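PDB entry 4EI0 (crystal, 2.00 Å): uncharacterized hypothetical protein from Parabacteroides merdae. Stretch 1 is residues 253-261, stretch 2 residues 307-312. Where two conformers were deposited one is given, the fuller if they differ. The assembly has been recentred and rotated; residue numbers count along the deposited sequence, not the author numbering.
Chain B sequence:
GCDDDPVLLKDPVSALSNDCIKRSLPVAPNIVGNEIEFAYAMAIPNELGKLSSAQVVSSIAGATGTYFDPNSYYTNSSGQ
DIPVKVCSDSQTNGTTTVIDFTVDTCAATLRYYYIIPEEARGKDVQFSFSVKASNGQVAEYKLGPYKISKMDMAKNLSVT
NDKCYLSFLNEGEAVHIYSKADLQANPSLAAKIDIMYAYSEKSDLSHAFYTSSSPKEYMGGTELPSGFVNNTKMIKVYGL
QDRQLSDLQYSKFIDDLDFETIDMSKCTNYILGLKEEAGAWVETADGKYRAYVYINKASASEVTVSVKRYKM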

# COMPACT_ATOMS: atom_id res chain seq x y z
N PHE B 253 11.31 -13.62 28.77
CA PHE B 253 10.17 -13.19 29.55
C PHE B 253 10.05 -14.10 30.76
O PHE B 253 10.15 -15.33 30.65
N ILE B 254 9.78 -13.49 31.90
CA ILE B 254 9.34 -14.22 33.09
C ILE B 254 7.86 -14.42 32.94
O ILE B 254 7.10 -13.45 32.74
N ASP B 255 7.43 -15.66 33.06
CA ASP B 255 6.02 -15.99 32.92
C ASP B 255 5.54 -16.65 34.22
O ASP B 255 6.31 -16.82 35.21
N ASP B 256 4.26 -16.99 34.24
CA ASP B 256 3.66 -17.62 35.41
C ASP B 256 4.44 -18.88 35.89
O ASP B 256 4.59 -19.09 37.07
N LEU B 257 4.89 -19.72 34.98
CA LEU B 257 5.51 -20.99 35.38
C LEU B 257 6.83 -20.75 36.14
O LEU B 257 7.16 -21.47 37.08
N ASP B 258 7.57 -19.72 35.74
CA ASP B 258 8.82 -19.33 36.41
C ASP B 258 8.54 -18.95 37.87
O ASP B 258 9.33 -19.27 38.74
N PHE B 259 7.43 -18.26 38.13
CA PHE B 259 7.05 -17.97 39.53
C PHE B 259 6.66 -19.20 40.31
O PHE B 259 7.03 -19.34 41.51
N GLU B 260 5.94 -20.11 39.64
CA GLU B 260 5.54 -21.36 40.27
C GLU B 260 6.74 -22.24 40.63
O GLU B 260 6.68 -22.96 41.61
N THR B 261 7.80 -22.20 39.83
CA THR B 261 8.89 -23.16 39.93
C THR B 261 10.21 -22.55 40.47
O THR B 261 11.14 -23.27 40.70
N VAL B 307 8.32 -4.24 38.40
CA VAL B 307 7.99 -5.46 39.18
C VAL B 307 6.94 -6.26 38.47
O VAL B 307 5.97 -5.70 37.96
N LYS B 308 7.16 -7.57 38.36
CA LYS B 308 6.14 -8.54 38.08
C LYS B 308 5.79 -9.23 39.37
O LYS B 308 6.68 -9.52 40.18
N ARG B 309 4.50 -9.42 39.61
CA ARG B 309 4.01 -10.15 40.85
C ARG B 309 3.06 -11.26 40.45
O ARG B 309 2.30 -11.13 39.48
N TYR B 310 3.10 -12.37 41.19
CA TYR B 310 2.28 -13.54 40.90
C TYR B 310 1.71 -14.05 42.24
O TYR B 310 2.45 -14.28 43.20
N LYS B 311 0.40 -14.19 42.29
CA LYS B 311 -0.30 -14.71 43.45
C LYS B 311 -0.28 -16.22 43.45
O LYS B 311 -0.83 -16.88 42.55
N MSE B 312 0.32 -16.79 44.49
CA MSE B 312 0.50 -18.24 44.55
C MSE B 312 -0.82 -19.00 44.72
O MSE B 312 -1.86 -18.49 45.18
OXT MSE B 312 -0.90 -20.16 44.30

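A helix laid across a β-strand usually meets it through alternate strand residues, with an apolar centre and polar groups tied off around it. The C-terminal strand 307-311 of this Parabacteroides merdae protein and the short helix 256-261 illustrate the principle on a small scale. Their axes cross at -66° and approach to 9.0 Å, and the two stretches bury 485 Å² between them. Along the strand, Lys308 and Tyr310 direct their CA-to-CB bonds toward the helical stretch, whereas those of Arg309 and Lys311 point away. From the other side Ile254 and Phe259 point toward the strand, while Leu257 and Thr261 face away from it.

The apolar centre is aromatic. Phe259 (chi1 m, -79°) and Tyr310 (chi1 t, 178°) hold their ring planes within 1° of parallel, but the centroids lie 5.9 Å apart and the rings barely overlap. The slide leaves room over the Phe259 face for the first carbon of the tyrosine side chain: Tyr310 CB lies 3.5 Å from Phe259 CG and 3.9 Å from the ring centroid, a CH-pi contact. The far end of the phenylalanine reaches the preceding inward residue, with Phe259 CZ 4.1 Å from Lys308 CB. Tyr310 also packs against the first turn of the helix, where its CE1 is 3.6 Å from Asp256 CB and Asp256 O lies over one face of its ring.

Two hydrogen bonds complete the polar part of the contact. Lys308 begins with chi1 m (-82°) and then runs fully extended, with chi2 to chi4 all t, which carries its amino group to the loop before the helix; there Lys308 NZ donates to Ile254 O at 2.9 Å. The phenol of Tyr310 provides the second, OH donating to Glu260 OE2 at 2.6 Å, with this acceptor at the ring edge. Glu260 starts out sideways, yet its m, m rotamer brings the carboxylate nearer the strand.

At the chain terminus, selenomethionine Met312 closes the contact in a similar manner. Its CA-to-CB bond is sideways, but an m, m, m conformation brings the end of the side chain nearer the helix, placing SE 4.0 Å from Phe259 O and CE 3.6 Å from Glu260 OE1. The terminal carboxylate brings a like charge close, with Met312 OXT 4.4 Å from Glu260 OE2.

Within the helical stretch, Asp258 OD2 accepts from Asp255 N at 2.8 Å, linking the helix to the residue just before it.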

# COMPACT_ATOMS: atom_id res chain seq x y z
CB PHE B 253 8.90 -13.28 28.72
CG PHE B 253 8.93 -12.45 27.45
CD1 PHE B 253 9.38 -12.98 26.27
CD2 PHE B 253 8.49 -11.15 27.46
CE1 PHE B 253 9.38 -12.23 25.12
CE2 PHE B 253 8.53 -10.37 26.31
CZ PHE B 253 8.97 -10.93 25.14
CB ILE B 254 9.63 -13.43 34.37
CG1 ILE B 254 11.15 -13.20 34.49
CG2 ILE B 254 9.08 -14.13 35.61
CD1 ILE B 254 11.44 -12.10 35.49
CB ASP B 255 5.77 -16.87 31.66
CG ASP B 255 4.30 -16.82 31.14
OD1 ASP B 255 3.41 -16.24 31.79
OD2 ASP B 255 4.04 -17.42 30.08
CB ASP B 256 2.20 -18.02 35.12
CG ASP B 256 1.29 -16.81 34.79
OD1 ASP B 256 1.75 -15.74 34.35
OD2 ASP B 256 0.06 -16.95 35.01
CB LEU B 257 5.72 -21.89 34.14
CG LEU B 257 6.54 -23.18 34.34
CD1 LEU B 257 5.75 -24.15 35.22
CD2 LEU B 257 6.98 -23.79 33.00
CB ASP B 258 9.45 -18.13 35.70
CG ASP B 258 9.78 -18.43 34.24
OD1 ASP B 258 10.49 -19.42 34.00
OD2 ASP B 258 9.31 -17.71 33.33
CB PHE B 259 5.94 -16.95 39.59
CG PHE B 259 6.42 -15.56 39.41
CD1 PHE B 259 7.20 -15.00 40.37
CD2 PHE B 259 6.14 -14.85 38.25
CE1 PHE B 259 7.69 -13.74 40.23
CE2 PHE B 259 6.61 -13.56 38.11
CZ PHE B 259 7.38 -13.02 39.10
CB GLU B 260 4.61 -22.18 39.36
CG GLU B 260 3.18 -21.67 39.27
CD GLU B 260 2.36 -21.86 40.57
OE1 GLU B 260 2.84 -22.53 41.51
OE2 GLU B 260 1.22 -21.32 40.65
CB THR B 261 9.16 -23.87 38.58
OG1 THR B 261 9.53 -22.91 37.61
CG2 THR B 261 7.92 -24.67 38.06
CB VAL B 307 7.48 -5.08 40.60
CG1 VAL B 307 7.03 -6.30 41.41
CG2 VAL B 307 8.50 -4.24 41.34
CB LYS B 308 6.60 -9.56 37.08
CG LYS B 308 6.49 -9.08 35.65
CD LYS B 308 7.09 -10.02 34.64
CE LYS B 308 6.77 -9.64 33.19
NZ LYS B 308 7.35 -10.60 32.22
CB ARG B 309 3.32 -9.16 41.77
CG ARG B 309 2.88 -9.74 43.11
CD ARG B 309 1.99 -8.81 43.91
NE ARG B 309 0.70 -8.61 43.28
CZ ARG B 309 -0.30 -7.89 43.79
NH1 ARG B 309 -0.20 -7.31 44.97
NH2 ARG B 309 -1.43 -7.75 43.08
CB TYR B 310 3.15 -14.62 40.23
CG TYR B 310 2.44 -15.93 39.91
CD1 TYR B 310 1.77 -16.09 38.76
CD2 TYR B 310 2.43 -16.97 40.82
CE1 TYR B 310 1.10 -17.28 38.47
CE2 TYR B 310 1.78 -18.15 40.56
CZ TYR B 310 1.09 -18.28 39.37
OH TYR B 310 0.44 -19.45 39.07
CB LYS B 311 -1.76 -14.25 43.48
CG LYS B 311 -2.45 -14.62 44.82
CD LYS B 311 -3.96 -14.69 44.74
CE LYS B 311 -4.64 -13.69 45.66
NZ LYS B 311 -5.26 -12.59 44.86
CB MSE B 312 1.49 -18.58 45.66
CG MSE B 312 2.89 -18.02 45.40
SE MSE B 312 3.78 -18.87 43.85
CE MSE B 312 3.83 -20.73 44.47